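Geranyltranstransferase (Staphylococcus aureus, PDB 1RTR) probably catalyses the head-to-tail condensation of isopentenyl diphosphate with geranyl diphosphate to give farnesyl diphosphate. Local coordinates at residues T169-H174 with S243-L248; F214-D219 with D256-H261; L181-V186 with S205-L210. One frame throughout, in Å; residues are numbered along the deposited sequence.

Contact 1. Residues T169-H174 with S243-L248; sequences TLEMIH and STYVSL
Tyr245 lays its ring against Leu170 and reaches on to Glu171 and His174, so it is the side chain to follow here. From CB the first torsion (chi1 -85°) sets CG beside the backbone N and opposite the carbonyl carbon, and the ring then extends toward helix 167-177. Past CG, the six ring carbons share one methyl: Leu170 CD1 stands over the centre of one face, 3.7 Å from the ring centroid and 12° off the normal, a CH-pi contact. On the rim, CE1 is the ring atom closest to that methyl and also lies beside the His174 ring. The His174 and Tyr245 side chains slide past each other in opposite directions, their rings rim to rim, neither over the other's face, with centroids 5.7 Å apart and planes at 23°. At the tip, Tyr245 OH packs 3.5 Å from Glu171 CG, and one water joins it to the carboxylate: the water donates to Glu171 OE2 at 2.7 Å and lies 3.1 Å from Tyr245 OH.

Tyr245 lies at the N-terminal end of helix 245-270 of this all-helical prenyl synthase fold, just after a stretch of missing residues ending at 242. Thr244 is the N-cap and forms a capping box with Ser247: Thr244 N donates to Ser247 OG at 3.1 Å, and Ser247 N donates back to Thr244 OG1 at 3.3 Å. Asp219 of helix 197-227 takes Tyr245 N. Leu170 has another neighbour too: its CG meets Leu248 CD1 at 4.0 Å.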
loop_
_atom_site.group_PDB
_atom_site.type_symbol
_atom_site.label_atom_id
_atom_site.label_comp_id
_atom_site.label_asym_id
_atom_site.label_seq_id
_atom_site.Cartn_x
_atom_site.Cartn_y
_atom_site.Cartn_z
ATOM N N THR A 169 -14.361 22.987 -1.034
ATOM C CA THR A 169 -14.205 21.712 -1.720
ATOM C C THR A 169 -12.873 21.635 -2.476
ATOM O O THR A 169 -12.116 20.675 -2.305
ATOM C CB THR A 169 -15.411 21.457 -2.671
ATOM O OG1 THR A 169 -16.617 21.428 -1.902
ATOM C CG2 THR A 169 -15.354 20.041 -3.299
ATOM N N LEU A 170 -12.616 22.643 -3.311
ATOM C CA LEU A 170 -11.352 22.783 -4.038
ATOM C C LEU A 170 -10.125 22.673 -3.117
ATOM O O LEU A 170 -9.143 22.003 -3.446
ATOM C CB LEU A 170 -11.315 24.123 -4.768
ATOM C CG LEU A 170 -10.634 24.265 -6.132
ATOM C CD1 LEU A 170 -9.431 25.151 -6.003
ATOM C CD2 LEU A 170 -10.251 22.933 -6.793
ATOM N N GLU A 171 -10.194 23.330 -1.967
ATOM C CA GLU A 171 -9.093 23.307 -1.025
ATOM C C GLU A 171 -8.970 21.965 -0.321
ATOM O O GLU A 171 -7.849 21.501 -0.082
ATOM C CB GLU A 171 -9.225 24.433 -0.011
ATOM C CG GLU A 171 -8.851 25.785 -0.585
ATOM C CD GLU A 171 -9.156 26.902 0.382
ATOM O OE1 GLU A 171 -10.235 26.863 1.026
ATOM O OE2 GLU A 171 -8.311 27.809 0.506
ATOM N N MET A 172 -10.115 21.360 0.004
ATOM C CA MET A 172 -10.165 20.006 0.535
ATOM C C MET A 172 -9.464 19.023 -0.417
ATOM O O MET A 172 -8.663 18.199 0.028
ATOM C CB MET A 172 -11.612 19.570 0.811
ATOM C CG MET A 172 -11.776 18.212 1.512
ATOM S SD MET A 172 -10.898 18.116 3.110
ATOM C CE MET A 172 -12.194 18.794 4.208
ATOM N N ILE A 173 -9.739 19.138 -1.717
ATOM C CA ILE A 173 -9.114 18.261 -2.701
ATOM C C ILE A 173 -7.597 18.411 -2.693
ATOM O O ILE A 173 -6.890 17.411 -2.651
ATOM C CB ILE A 173 -9.675 18.491 -4.122
ATOM C CG1 ILE A 173 -11.129 18.042 -4.214
ATOM C CG2 ILE A 173 -8.838 17.772 -5.174
ATOM C CD1 ILE A 173 -11.863 18.638 -5.400
ATOM N N HIS A 174 -7.095 19.642 -2.719
ATOM C CA HIS A 174 -5.655 19.868 -2.879
ATOM C C HIS A 174 -4.870 19.568 -1.606
ATOM O O HIS A 174 -3.740 19.087 -1.665
ATOM C CB HIS A 174 -5.364 21.284 -3.384
ATOM C CG HIS A 174 -5.794 21.513 -4.795
ATOM N ND1 HIS A 174 -6.447 22.659 -5.198
ATOM C CD2 HIS A 174 -5.679 20.738 -5.900
ATOM C CE1 HIS A 174 -6.710 22.583 -6.492
ATOM N NE2 HIS A 174 -6.254 21.427 -6.941
ATOM N N SER A 243 -12.587 23.505 -12.975
ATOM C CA SER A 243 -12.839 24.389 -11.846
ATOM C C SER A 243 -11.571 24.598 -10.996
ATOM O O SER A 243 -11.030 23.641 -10.429
ATOM C CB SER A 243 -13.992 23.851 -11.002
ATOM O OG SER A 243 -14.260 24.717 -9.914
ATOM N N THR A 244 -11.102 25.849 -10.916
ATOM C CA THR A 244 -9.746 26.146 -10.425
ATOM C C THR A 244 -9.691 27.372 -9.532
ATOM O O THR A 244 -10.721 27.984 -9.242
ATOM C CB THR A 244 -8.751 26.368 -11.602
ATOM O OG1 THR A 244 -8.980 27.664 -12.187
ATOM C CG2 THR A 244 -8.969 25.364 -12.761
ATOM N N TYR A 245 -8.478 27.734 -9.114
ATOM C CA TYR A 245 -8.280 28.910 -8.267
ATOM C C TYR A 245 -8.623 30.211 -8.979
ATOM O O TYR A 245 -9.254 31.076 -8.371
ATOM C CB TYR A 245 -6.866 28.977 -7.695
ATOM C CG TYR A 245 -6.717 28.178 -6.428
ATOM C CD1 TYR A 245 -6.090 26.935 -6.444
ATOM C CD2 TYR A 245 -7.221 28.650 -5.216
ATOM C CE1 TYR A 245 -5.962 26.187 -5.296
ATOM C CE2 TYR A 245 -7.097 27.907 -4.061
ATOM C CZ TYR A 245 -6.467 26.670 -4.113
ATOM O OH TYR A 245 -6.333 25.906 -2.976
ATOM N N VAL A 246 -8.232 30.345 -10.248
ATOM C CA VAL A 246 -8.516 31.570 -10.986
ATOM C C VAL A 246 -9.972 31.645 -11.462
ATOM O O VAL A 246 -10.527 32.747 -11.585
ATOM C CB VAL A 246 -7.467 31.916 -12.126
ATOM C CG1 VAL A 246 -6.276 30.979 -12.120
ATOM C CG2 VAL A 246 -8.111 31.993 -13.512
ATOM N N SER A 247 -10.592 30.491 -11.708
ATOM C CA SER A 247 -11.987 30.445 -12.151
ATOM C C SER A 247 -12.965 30.728 -11.017
ATOM O O SER A 247 -14.126 31.057 -11.260
ATOM C CB SER A 247 -12.314 29.109 -12.816
ATOM O OG SER A 247 -12.828 28.182 -11.879
ATOM N N LEU A 248 -12.509 30.589 -9.780
ATOM C CA LEU A 248 -13.353 30.891 -8.635
ATOM C C LEU A 248 -13.080 32.292 -8.081
ATOM O O LEU A 248 -14.002 32.985 -7.651
ATOM C CB LEU A 248 -13.165 29.849 -7.535
ATOM C CG LEU A 248 -13.723 28.443 -7.787
ATOM C CD1 LEU A 248 -13.034 27.424 -6.878
ATOM C CD2 LEU A 248 -15.227 28.384 -7.596
HETATM O O HOH W 1 -5.813 27.635 -0.429
#

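Contact 2. Residues F214-D219 with D256-H261; sequences FQIKDD and DKLTYH
Ile216 drives its side chain between Lys257, Leu258 and His261, and its two branches do different work. With chi1 at -60°, CG1 sits beside the backbone N and CG2 is anti to it. The CG2 methyl packs 3.7 Å from Leu258 CB. CG1 carries the other arm onward: chi2 of 170° stretches it out, and CD1 ends 3.5 Å from His261 CD2, at the edge of the imidazole and near its plane, the two side chains crossing at about a right angle. The same methyl lies 3.9 Å from Lys257 CG. Lys257 sets out toward helix 197-227, but its amine ends up turned from it, so its contribution is aliphatic.

These residues join the long helices 197-227 and 245-270, which run roughly antiparallel in the all-alpha prenyl synthase fold. The short segments make an angle of 150°, with axes 9.3 Å apart at closest. Asp218 and Asp219 open the DDxxD sequence, the second aspartate-rich motif of the family, while Ile216, two residues earlier, turns to the neighbouring helix.

On the far helix, Leu258 CD2 reaches to 4.0 Å from Lys217 CA. Lys217 adds its CB to that patch, then heads off to give NZ to Ser290 O. Tyr260 CD2 lies over one face of the His261 ring, and His261 ND1 is hydrogen-bonded to His209 ND1, a pairing that would require one of the two nitrogens to carry a proton.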
loop_
_atom_site.group_PDB
_atom_site.type_symbol
_atom_site.label_atom_id
_atom_site.label_comp_id
_atom_site.label_asym_id
_atom_site.label_seq_id
_atom_site.Cartn_x
_atom_site.Cartn_y
_atom_site.Cartn_z
ATOM N N PHE A 214 1.488 25.299 -3.914
ATOM C CA PHE A 214 1.781 24.445 -5.072
ATOM C C PHE A 214 0.765 24.571 -6.216
ATOM O O PHE A 214 1.126 24.859 -7.359
ATOM C CB PHE A 214 1.870 22.988 -4.578
ATOM C CG PHE A 214 2.497 22.032 -5.554
ATOM C CD1 PHE A 214 3.619 21.293 -5.180
ATOM C CD2 PHE A 214 1.948 21.831 -6.826
ATOM C CE1 PHE A 214 4.206 20.382 -6.072
ATOM C CE2 PHE A 214 2.528 20.931 -7.734
ATOM C CZ PHE A 214 3.660 20.200 -7.355
ATOM N N GLN A 215 -0.508 24.357 -5.901
ATOM C CA GLN A 215 -1.536 24.264 -6.924
ATOM C C GLN A 215 -2.014 25.630 -7.386
ATOM O O GLN A 215 -2.389 25.798 -8.557
ATOM C CB GLN A 215 -2.711 23.409 -6.425
ATOM C CG GLN A 215 -2.405 21.895 -6.372
ATOM C CD GLN A 215 -2.019 21.315 -7.735
ATOM O OE1 GLN A 215 -2.595 21.686 -8.768
ATOM N NE2 GLN A 215 -1.039 20.414 -7.739
ATOM N N ILE A 216 -1.994 26.602 -6.472
ATOM C CA ILE A 216 -2.318 27.980 -6.812
ATOM C C ILE A 216 -1.367 28.477 -7.889
ATOM O O ILE A 216 -1.813 28.958 -8.930
ATOM C CB ILE A 216 -2.271 28.900 -5.579
ATOM C CG1 ILE A 216 -3.268 28.432 -4.521
ATOM C CG2 ILE A 216 -2.586 30.335 -5.990
ATOM C CD1 ILE A 216 -3.135 29.133 -3.179
ATOM N N LYS A 217 -0.061 28.331 -7.649
ATOM C CA LYS A 217 0.960 28.774 -8.610
ATOM C C LYS A 217 0.655 28.220 -9.997
ATOM O O LYS A 217 0.629 28.957 -10.986
ATOM C CB LYS A 217 2.360 28.356 -8.141
ATOM C CG LYS A 217 3.529 28.751 -9.066
ATOM C CD LYS A 217 4.414 27.526 -9.386
ATOM C CE LYS A 217 5.905 27.765 -9.097
ATOM N NZ LYS A 217 6.765 27.711 -10.330
ATOM N N ASP A 218 0.377 26.922 -10.038
ATOM C CA ASP A 218 0.084 26.195 -11.272
ATOM C C ASP A 218 -1.155 26.673 -12.013
ATOM O O ASP A 218 -1.142 26.752 -13.247
ATOM C CB ASP A 218 -0.053 24.708 -10.964
ATOM C CG ASP A 218 1.140 23.921 -11.417
ATOM O OD1 ASP A 218 0.979 23.162 -12.399
ATOM O OD2 ASP A 218 2.268 24.012 -10.870
ATOM N N ASP A 219 -2.225 26.960 -11.266
ATOM C CA ASP A 219 -3.430 27.555 -11.848
ATOM C C ASP A 219 -3.110 28.918 -12.470
ATOM O O ASP A 219 -3.503 29.187 -13.599
ATOM C CB ASP A 219 -4.542 27.686 -10.805
ATOM C CG ASP A 219 -5.268 26.380 -10.562
ATOM O OD1 ASP A 219 -5.773 26.196 -9.437
ATOM O OD2 ASP A 219 -5.391 25.477 -11.427
ATOM N N ASP A 256 -3.570 36.728 -4.635
ATOM C CA ASP A 256 -3.705 37.114 -3.230
ATOM C C ASP A 256 -3.598 35.886 -2.337
ATOM O O ASP A 256 -2.958 35.929 -1.283
ATOM C CB ASP A 256 -5.038 37.825 -2.982
ATOM C CG ASP A 256 -4.979 39.321 -3.269
ATOM O OD1 ASP A 256 -4.100 39.760 -4.056
ATOM O OD2 ASP A 256 -5.795 40.137 -2.756
ATOM N N LYS A 257 -4.233 34.800 -2.783
ATOM C CA LYS A 257 -4.249 33.529 -2.073
ATOM C C LYS A 257 -2.837 32.964 -1.965
ATOM O O LYS A 257 -2.381 32.609 -0.868
ATOM C CB LYS A 257 -5.175 32.536 -2.784
ATOM C CG LYS A 257 -5.899 31.613 -1.843
ATOM C CD LYS A 257 -6.641 32.404 -0.786
ATOM C CE LYS A 257 -8.052 31.906 -0.588
ATOM N NZ LYS A 257 -8.687 32.753 0.467
ATOM N N LEU A 258 -2.153 32.923 -3.108
ATOM C CA LEU A 258 -0.761 32.517 -3.181
ATOM C C LEU A 258 0.068 33.275 -2.171
ATOM O O LEU A 258 0.736 32.665 -1.329
ATOM C CB LEU A 258 -0.203 32.737 -4.590
ATOM C CG LEU A 258 1.216 32.229 -4.904
ATOM C CD1 LEU A 258 1.577 30.907 -4.194
ATOM C CD2 LEU A 258 1.379 32.077 -6.402
ATOM N N THR A 259 0.011 34.603 -2.241
ATOM C CA THR A 259 0.814 35.463 -1.373
ATOM C C THR A 259 0.515 35.207 0.089
ATOM O O THR A 259 1.424 35.192 0.910
ATOM C CB THR A 259 0.600 36.956 -1.745
ATOM O OG1 THR A 259 1.098 37.187 -3.072
ATOM C CG2 THR A 259 1.442 37.886 -0.876
ATOM N N TYR A 260 -0.758 35.000 0.416
ATOM C CA TYR A 260 -1.149 34.699 1.790
ATOM C C TYR A 260 -0.477 33.405 2.325
ATOM O O TYR A 260 -0.005 33.357 3.462
ATOM C CB TYR A 260 -2.672 34.613 1.907
ATOM C CG TYR A 260 -3.109 33.792 3.092
ATOM C CD1 TYR A 260 -3.028 34.310 4.386
ATOM C CD2 TYR A 260 -3.550 32.477 2.928
ATOM C CE1 TYR A 260 -3.404 33.544 5.483
ATOM C CE2 TYR A 260 -3.924 31.707 4.017
ATOM C CZ TYR A 260 -3.847 32.245 5.289
ATOM O OH TYR A 260 -4.220 31.490 6.370
ATOM N N HIS A 261 -0.450 32.361 1.503
ATOM C CA HIS A 261 0.208 31.116 1.877
ATOM C C HIS A 261 1.736 31.264 1.952
ATOM O O HIS A 261 2.370 30.784 2.907
ATOM C CB HIS A 261 -0.202 29.998 0.919
ATOM C CG HIS A 261 -1.593 29.513 1.148
ATOM N ND1 HIS A 261 -2.027 29.071 2.379
ATOM C CD2 HIS A 261 -2.662 29.444 0.322
ATOM C CE1 HIS A 261 -3.302 28.732 2.297
ATOM N NE2 HIS A 261 -3.711 28.951 1.058
#

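Contact 3. Residues L181-V186 with S205-L210; sequences LLTFAV and SYSYHL
Ser207 lies directly against Thr183, with OG 2.9 Å from Thr183 OG1 in a hydrogen bond between hydroxyls. Its chi1 of 79° places OG between the backbone N and the carbonyl carbon; from there OG also brushes the Thr183 methyl, 3.3 Å from CG2. Each hydroxyl has a carbonyl of its own helix as well: Thr183 OG1 is bonded to Gly179 O and Ser207 OG to Glu204 O. The two hydroxyls have one proton each for three possible bonds, so the carbonyls and the neighbouring hydroxyl compete for them, and the direction between the hydroxyls stays open.

Two such small side chains let the backbones come close, with the CA atoms of Thr183 and Ser207 only 5.1 Å apart. Helices 179-193 and 197-227, successive in the chain, form a helical hairpin here; the axes of the short segments approach to 8.6 Å, at 147° between their directions. Helix 45-56 flanks the joint, meeting Leu182 and Val186.

One turn along from Thr183, Val186 CG1 packs 3.7 Å from Ser207 CB. The same methyl approaches the edge of the Tyr206 ring, 4.4 Å from CE1, while Tyr206 OH is hydrogen-bonded to Leu281 O.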
loop_
_atom_site.group_PDB
_atom_site.type_symbol
_atom_site.label_atom_id
_atom_site.label_comp_id
_atom_site.label_asym_id
_atom_site.label_seq_id
_atom_site.Cartn_x
_atom_site.Cartn_y
_atom_site.Cartn_z
ATOM N N LEU A 181 1.209 14.272 1.291
ATOM C CA LEU A 181 2.580 13.823 1.019
ATOM C C LEU A 181 3.616 14.877 1.406
ATOM O O LEU A 181 4.649 14.550 2.037
ATOM C CB LEU A 181 2.755 13.432 -0.445
ATOM C CG LEU A 181 1.995 12.188 -0.942
ATOM C CD1 LEU A 181 2.588 11.716 -2.257
ATOM C CD2 LEU A 181 2.012 11.061 0.088
ATOM N N LEU A 182 3.336 16.140 1.051
ATOM C CA LEU A 182 4.238 17.231 1.414
ATOM C C LEU A 182 4.415 17.306 2.926
ATOM O O LEU A 182 5.539 17.391 3.427
ATOM C CB LEU A 182 3.794 18.578 0.816
ATOM C CG LEU A 182 4.046 18.662 -0.693
ATOM C CD1 LEU A 182 3.470 19.922 -1.273
ATOM C CD2 LEU A 182 5.522 18.566 -1.031
ATOM N N THR A 183 3.308 17.240 3.650
ATOM C CA THR A 183 3.351 17.252 5.100
ATOM C C THR A 183 4.038 16.006 5.645
ATOM O O THR A 183 4.698 16.068 6.692
ATOM C CB THR A 183 1.907 17.393 5.668
ATOM O OG1 THR A 183 1.378 18.657 5.261
ATOM C CG2 THR A 183 1.907 17.488 7.188
ATOM N N PHE A 184 3.861 14.868 4.971
ATOM C CA PHE A 184 4.611 13.679 5.349
ATOM C C PHE A 184 6.116 13.943 5.244
ATOM O O PHE A 184 6.863 13.623 6.165
ATOM C CB PHE A 184 4.245 12.455 4.486
ATOM C CG PHE A 184 5.167 11.290 4.709
ATOM C CD1 PHE A 184 6.233 11.063 3.850
ATOM C CD2 PHE A 184 5.009 10.479 5.827
ATOM C CE1 PHE A 184 7.120 10.024 4.088
ATOM C CE2 PHE A 184 5.883 9.447 6.078
ATOM C CZ PHE A 184 6.944 9.212 5.198
ATOM N N ALA A 185 6.548 14.527 4.127
ATOM C CA ALA A 185 7.967 14.820 3.903
ATOM C C ALA A 185 8.581 15.581 5.061
ATOM O O ALA A 185 9.589 15.131 5.623
ATOM C CB ALA A 185 8.195 15.565 2.578
ATOM N N VAL A 186 7.981 16.701 5.469
ATOM C CA VAL A 186 8.632 17.477 6.527
ATOM C C VAL A 186 8.461 16.873 7.913
ATOM O O VAL A 186 9.398 16.960 8.719
ATOM C CB VAL A 186 8.394 19.049 6.463
ATOM C CG1 VAL A 186 7.705 19.475 5.179
ATOM C CG2 VAL A 186 7.716 19.617 7.742
ATOM N N SER A 205 2.390 23.645 10.185
ATOM C CA SER A 205 1.790 24.776 9.462
ATOM C C SER A 205 2.611 25.137 8.257
ATOM O O SER A 205 2.063 25.360 7.168
ATOM C CB SER A 205 1.630 26.030 10.321
ATOM O OG SER A 205 1.149 25.716 11.601
ATOM N N TYR A 206 3.927 25.192 8.434
ATOM C CA TYR A 206 4.778 25.507 7.304
ATOM C C TYR A 206 4.430 24.584 6.152
ATOM O O TYR A 206 4.202 25.055 5.037
ATOM C CB TYR A 206 6.266 25.415 7.664
ATOM C CG TYR A 206 7.169 25.248 6.450
ATOM C CD1 TYR A 206 7.584 23.981 6.029
ATOM C CD2 TYR A 206 7.584 26.352 5.712
ATOM C CE1 TYR A 206 8.413 23.828 4.909
ATOM C CE2 TYR A 206 8.402 26.209 4.593
ATOM C CZ TYR A 206 8.819 24.950 4.205
ATOM O OH TYR A 206 9.620 24.815 3.103
ATOM N N SER A 207 4.364 23.275 6.415
ATOM C CA SER A 207 4.143 22.292 5.343
ATOM C C SER A 207 2.771 22.419 4.705
ATOM O O SER A 207 2.630 22.295 3.483
ATOM C CB SER A 207 4.375 20.862 5.839
ATOM O OG SER A 207 3.255 20.388 6.564
ATOM N N TYR A 208 1.761 22.678 5.536
ATOM C CA TYR A 208 0.413 22.927 5.033
ATOM C C TYR A 208 0.368 24.102 4.057
ATOM O O TYR A 208 -0.150 23.967 2.942
ATOM C CB TYR A 208 -0.583 23.155 6.176
ATOM C CG TYR A 208 -1.890 23.718 5.676
ATOM C CD1 TYR A 208 -2.161 25.091 5.767
ATOM C CD2 TYR A 208 -2.850 22.888 5.092
ATOM C CE1 TYR A 208 -3.362 25.618 5.305
ATOM C CE2 TYR A 208 -4.057 23.408 4.614
ATOM C CZ TYR A 208 -4.305 24.775 4.727
ATOM O OH TYR A 208 -5.487 25.304 4.267
ATOM N N HIS A 209 0.919 25.246 4.465
ATOM C CA HIS A 209 0.903 26.442 3.606
ATOM C C HIS A 209 1.736 26.247 2.360
ATOM O O HIS A 209 1.315 26.620 1.253
ATOM C CB HIS A 209 1.345 27.694 4.376
ATOM C CG HIS A 209 0.378 28.100 5.438
ATOM N ND1 HIS A 209 -0.909 28.507 5.152
ATOM C CD2 HIS A 209 0.489 28.117 6.786
ATOM C CE1 HIS A 209 -1.544 28.772 6.282
ATOM N NE2 HIS A 209 -0.718 28.544 7.289
ATOM N N LEU A 210 2.904 25.628 2.528
ATOM C CA LEU A 210 3.748 25.304 1.378
ATOM C C LEU A 210 2.968 24.463 0.366
ATOM O O LEU A 210 3.070 24.687 -0.841
ATOM C CB LEU A 210 5.016 24.575 1.819
ATOM C CG LEU A 210 5.979 24.176 0.700
ATOM C CD1 LEU A 210 6.688 25.423 0.183
ATOM C CD2 LEU A 210 6.981 23.142 1.201
#

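Reading from the N terminus, 169-174 opens contact 1, and before that loop closes the chain forms contact 3: helix 179-193 leads into helix 197-227, and 181-186 meets 205-210. Contact 3 is therefore complete within the span of contact 1. Further along helix 197-227, segment 214-219 opens contact 2. The chain then passes through the unmodelled residues 230-242, closes contact 1 at 243-248 and closes contact 2 at 256-261, so these two cross. Contacts 1 and 2 touch and share helix 245-270; contacts 2 and 3 also touch and share helix 197-227; contacts 1 and 3 do not touch. Together they tie helices 167-177, 179-193, 197-227 and 245-270 into one part of the bundle.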